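Local coordinates for protein acinetobacter secreted protease CpaA (Acinetobacter nosocomialis M2, PDB 6O38) that is a secreted zinc metalloprotease that probably cleaves glycoproteins, and is bound by its dedicated chaperone CpaB on the way through type II secretion, at residues 403-408 / 416-421; 392-397 / 421-426. All coordinates share one frame; numbering follows the deposited sequence.

Contact 1 (403-408 / 416-421); sequences NLTNLT and FYLRDV. With SO4 (sulfate ion), chain O.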
# COMPACT_ATOMS: atom_id res chain seq x y z
N ASN A 403 6.05 6.91 12.29
CA ASN A 403 5.71 7.34 10.93
C ASN A 403 4.61 6.48 10.33
O ASN A 403 3.73 6.99 9.62
CB ASN A 403 6.96 7.32 10.05
CG ASN A 403 7.99 8.35 10.47
OD1 ASN A 403 7.64 9.42 10.96
ND2 ASN A 403 9.26 8.02 10.28
N LEU A 404 4.64 5.17 10.59
CA LEU A 404 3.61 4.29 10.05
C LEU A 404 2.26 4.56 10.70
O LEU A 404 1.22 4.49 10.04
CB LEU A 404 4.02 2.83 10.23
CG LEU A 404 3.04 1.80 9.67
CD1 LEU A 404 2.96 1.91 8.16
CD2 LEU A 404 3.45 0.40 10.09
N THR A 405 2.26 4.87 12.00
CA THR A 405 1.01 5.21 12.68
C THR A 405 0.40 6.48 12.10
O THR A 405 -0.80 6.54 11.82
CB THR A 405 1.25 5.37 14.18
OG1 THR A 405 1.89 4.19 14.69
CG2 THR A 405 -0.07 5.57 14.91
N ASN A 406 1.23 7.51 11.90
CA ASN A 406 0.72 8.76 11.34
C ASN A 406 0.25 8.57 9.90
O ASN A 406 -0.72 9.21 9.48
CB ASN A 406 1.80 9.85 11.41
CG ASN A 406 2.10 10.28 12.84
OD1 ASN A 406 1.26 10.13 13.73
ND2 ASN A 406 3.29 10.81 13.06
N LEU A 407 0.93 7.71 9.14
CA LEU A 407 0.48 7.41 7.79
C LEU A 407 -0.86 6.68 7.80
O LEU A 407 -1.75 6.98 7.00
CB LEU A 407 1.54 6.60 7.05
CG LEU A 407 1.13 6.10 5.66
CD1 LEU A 407 0.96 7.26 4.70
CD2 LEU A 407 2.15 5.10 5.12
N THR A 408 -1.01 5.71 8.71
CA THR A 408 -2.27 4.99 8.83
C THR A 408 -3.40 5.92 9.26
O THR A 408 -4.51 5.86 8.73
CB THR A 408 -2.13 3.83 9.81
OG1 THR A 408 -1.09 2.95 9.36
CG2 THR A 408 -3.43 3.05 9.92
N PHE A 416 -5.78 12.50 14.52
CA PHE A 416 -4.67 12.50 15.46
C PHE A 416 -3.37 12.23 14.71
O PHE A 416 -3.36 11.59 13.66
CB PHE A 416 -4.86 11.48 16.58
CG PHE A 416 -4.42 10.08 16.23
CD1 PHE A 416 -5.25 9.24 15.50
CD2 PHE A 416 -3.18 9.61 16.63
CE1 PHE A 416 -4.85 7.96 15.18
CE2 PHE A 416 -2.77 8.33 16.31
CZ PHE A 416 -3.61 7.50 15.58
N TYR A 417 -2.28 12.74 15.28
CA TYR A 417 -0.92 12.41 14.87
C TYR A 417 -0.09 12.13 16.11
O TYR A 417 -0.33 12.71 17.17
CB TYR A 417 -0.26 13.53 14.06
CG TYR A 417 -0.80 13.74 12.67
CD1 TYR A 417 -0.41 12.92 11.62
CD2 TYR A 417 -1.67 14.79 12.39
CE1 TYR A 417 -0.89 13.12 10.34
CE2 TYR A 417 -2.16 15.00 11.12
CZ TYR A 417 -1.77 14.17 10.09
OH TYR A 417 -2.25 14.37 8.82
N LEU A 418 0.88 11.24 15.97
CA LEU A 418 1.82 10.97 17.05
C LEU A 418 3.06 11.83 16.86
O LEU A 418 3.60 11.93 15.75
CB LEU A 418 2.21 9.49 17.09
CG LEU A 418 1.11 8.51 17.52
CD1 LEU A 418 1.70 7.12 17.74
CD2 LEU A 418 0.41 9.00 18.78
N ARG A 419 3.50 12.46 17.95
CA ARG A 419 4.71 13.27 17.95
C ARG A 419 5.59 12.80 19.11
O ARG A 419 5.15 12.81 20.26
CB ARG A 419 4.38 14.76 18.09
CG ARG A 419 5.54 15.65 18.50
CD ARG A 419 5.15 17.12 18.39
NE ARG A 419 6.14 18.01 19.00
CZ ARG A 419 5.99 18.59 20.18
NH1 ARG A 419 6.94 19.39 20.65
NH2 ARG A 419 4.89 18.38 20.89
N ASP A 420 6.81 12.39 18.80
CA ASP A 420 7.74 11.97 19.84
C ASP A 420 8.42 13.20 20.42
O ASP A 420 9.05 13.98 19.70
CB ASP A 420 8.76 10.95 19.30
CG ASP A 420 9.86 11.59 18.47
OD1 ASP A 420 9.54 12.28 17.48
OD2 ASP A 420 11.04 11.40 18.82
N VAL A 421 8.25 13.41 21.73
CA VAL A 421 8.82 14.55 22.42
C VAL A 421 9.98 14.17 23.31
O VAL A 421 10.55 15.05 23.99
CB VAL A 421 7.74 15.30 23.23
CG1 VAL A 421 6.69 15.87 22.29
CG2 VAL A 421 7.11 14.38 24.25
S SO4 O . 7.80 22.08 22.36
O1 SO4 O . 6.67 21.49 23.07
O2 SO4 O . 7.61 23.53 22.28
O3 SO4 O . 9.04 21.79 23.08
O4 SO4 O . 7.87 21.52 21.01
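The ring of Y417 meets N406 edge-on: N406 CB lies near the ring plane, 3.8 Å from Y417 CD1. The F416 ring is also met at its edge. T405 CG2 sits near that plane, 4.1 Å from F416 CZ, and the two side chains cross at about a right angle. The third flat group is the guanidinium of R419, whose CB points away from the helix. One face carries V421 CG1, and an oxygen of a sulfate, probably from the crystallisation liquor, lies at the edge. The bond from R419 NH1 to sulfate O1 is weak, while D376 holds NH2 in a salt bridge.

T405 CG2 also touches L418 CD1 at 3.7 Å. The first torsion sets CG2 opposite the backbone N, where it meets F416 and L418, and leaves OG1 to bond G401 O in its own helix.

The N406 amide does the polar work. It pairs with both backbone polar atoms of L418, N and O. L418 N donates to N406 OD1 over 2.5 Å, nearly straight (171°). N406 ND2 donates to L418 O over 2.9 Å, in the carbonyl plane and on a lone pair.

Segment 403-408 runs nearly antiparallel to 416-421 in the metalloprotease domain. Two bonds fix the rotation of the buried N406 amide. They also satisfy L418 N and O on the strand edge facing the helix.

Contact 2 (392-397 / 421-426); sequences SAAKLR and VGYITY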
# COMPACT_ATOMS: atom_id res chain seq x y z
N SER A 392 21.70 3.75 17.96
CA SER A 392 20.98 4.48 16.92
C SER A 392 19.86 3.64 16.31
O SER A 392 18.77 4.16 16.03
CB SER A 392 21.95 4.95 15.84
OG SER A 392 21.31 5.81 14.92
N ALA A 393 20.12 2.35 16.09
CA ALA A 393 19.12 1.47 15.48
C ALA A 393 17.84 1.41 16.31
O ALA A 393 16.74 1.41 15.76
CB ALA A 393 19.70 0.08 15.28
N ALA A 394 17.97 1.33 17.64
CA ALA A 394 16.79 1.22 18.49
C ALA A 394 15.91 2.45 18.37
O ALA A 394 14.68 2.35 18.34
CB ALA A 394 17.20 0.99 19.94
N LYS A 395 16.52 3.64 18.30
CA LYS A 395 15.75 4.85 18.07
C LYS A 395 15.10 4.83 16.69
O LYS A 395 13.96 5.28 16.52
CB LYS A 395 16.64 6.08 18.23
CG LYS A 395 15.88 7.40 18.33
CD LYS A 395 16.80 8.54 18.70
CE LYS A 395 16.09 9.88 18.62
NZ LYS A 395 15.38 10.06 17.32
N LEU A 396 15.82 4.30 15.69
CA LEU A 396 15.28 4.23 14.34
C LEU A 396 14.05 3.33 14.27
O LEU A 396 13.10 3.63 13.54
CB LEU A 396 16.35 3.72 13.38
CG LEU A 396 16.04 3.81 11.88
CD1 LEU A 396 15.37 5.13 11.56
CD2 LEU A 396 17.30 3.63 11.06
N ARG A 397 14.05 2.24 15.03
CA ARG A 397 12.94 1.29 14.97
C ARG A 397 11.64 1.93 15.45
O ARG A 397 10.58 1.71 14.86
CB ARG A 397 13.27 0.05 15.80
CG ARG A 397 12.45 -1.18 15.45
CD ARG A 397 12.83 -2.35 16.34
NE ARG A 397 12.34 -3.62 15.83
CZ ARG A 397 11.21 -4.20 16.22
NH1 ARG A 397 10.44 -3.60 17.12
NH2 ARG A 397 10.85 -5.36 15.70
N VAL A 421 8.25 13.41 21.73
CA VAL A 421 8.82 14.55 22.42
C VAL A 421 9.98 14.17 23.31
O VAL A 421 10.55 15.05 23.99
CB VAL A 421 7.74 15.30 23.23
CG1 VAL A 421 6.69 15.87 22.29
CG2 VAL A 421 7.11 14.38 24.25
N GLY A 422 10.36 12.89 23.35
CA GLY A 422 11.46 12.46 24.17
C GLY A 422 11.83 11.00 23.95
O GLY A 422 10.96 10.18 23.63
N TYR A 423 13.11 10.67 24.10
CA TYR A 423 13.59 9.31 23.94
C TYR A 423 14.56 9.01 25.07
O TYR A 423 15.59 9.67 25.19
CB TYR A 423 14.26 9.11 22.58
CG TYR A 423 14.89 7.75 22.38
CD1 TYR A 423 14.14 6.69 21.87
CD2 TYR A 423 16.22 7.53 22.69
CE1 TYR A 423 14.71 5.45 21.69
CE2 TYR A 423 16.80 6.28 22.51
CZ TYR A 423 16.04 5.25 22.01
OH TYR A 423 16.62 4.01 21.82
N ILE A 424 14.24 8.01 25.89
CA ILE A 424 15.05 7.65 27.04
C ILE A 424 15.40 6.17 26.95
O ILE A 424 14.62 5.35 26.45
CB ILE A 424 14.36 7.96 28.38
CG1 ILE A 424 13.10 7.11 28.56
CG2 ILE A 424 14.03 9.44 28.48
CD1 ILE A 424 12.46 7.25 29.92
N THR A 425 16.60 5.83 27.43
CA THR A 425 17.04 4.45 27.54
C THR A 425 16.86 4.00 28.98
O THR A 425 17.47 4.57 29.89
CB THR A 425 18.50 4.31 27.11
OG1 THR A 425 18.59 4.40 25.68
CG2 THR A 425 19.07 2.97 27.57
N TYR A 426 16.03 2.98 29.19
CA TYR A 426 15.68 2.56 30.54
C TYR A 426 15.02 1.19 30.49
O TYR A 426 14.27 0.89 29.56
CB TYR A 426 14.74 3.58 31.20
CG TYR A 426 14.32 3.18 32.59
CD1 TYR A 426 15.19 3.32 33.67
CD2 TYR A 426 13.06 2.66 32.83
CE1 TYR A 426 14.80 2.96 34.95
CE2 TYR A 426 12.67 2.29 34.10
CZ TYR A 426 13.54 2.44 35.16
OH TYR A 426 13.15 2.08 36.42
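Y423 reaches from strand 416-425 to helix 391-411 and lays one ring face against K395. This is helix-on-strand packing; the strand belongs to the reprolysin-like metallopeptidase region. The two side chains cross at a slant. The aliphatic part of K395 runs over the tyrosine ring. K395 CG stands above the ring centre, 4.0 Å from the centroid and 10° off the ring normal, which makes a CH-pi contact. K395 CB lies over the same face, nearer the phenol end, 3.9 Å from Y423 CZ. Further along, K395 CD passes 4.2 Å from Y423 CD2.

The torsions explain the fit. Y423 CG is anti to the backbone N (chi1 175°), and its CB already points at the helix. K395 is extended through CE and turns only at chi4 (-50°), where the ammonium group leads away from the strand. The lysine therefore gives methylene groups to the ring, while its charged end stays outside this contact.

The helix and strand meet here through few residues. Y423 also packs on N386 of helix 383-389 and on S381 of strand 367-381. The same helix segment also meets the chaperone: R397 NE forms a salt bridge with E153 of CpaB, and S392 OG bonds to D110 of CpaB. At the phenol end, Y423 OH lies 3.6 Å from A394 CB and 3.5 Å from K395 N.

How the contacts relate
From the N terminus, the chain leaves helix 383-389 and enters helix 391-411. Segment 392-397 comes first, then 403-408 further along the same helix. After a short turn, strand 416-425 runs back beside it. Contact 1 closes the inner loop, with seven residues between its segments. Contact 2 closes the outer one, with 23 residues between, and contact 1 falls within it, apart from the shared V421; the two do not cross. The centres lie about 15 Å apart. Together they tie one helix to one strand at two levels, and strand 416-425 in turn pairs in parallel with strand 367-381.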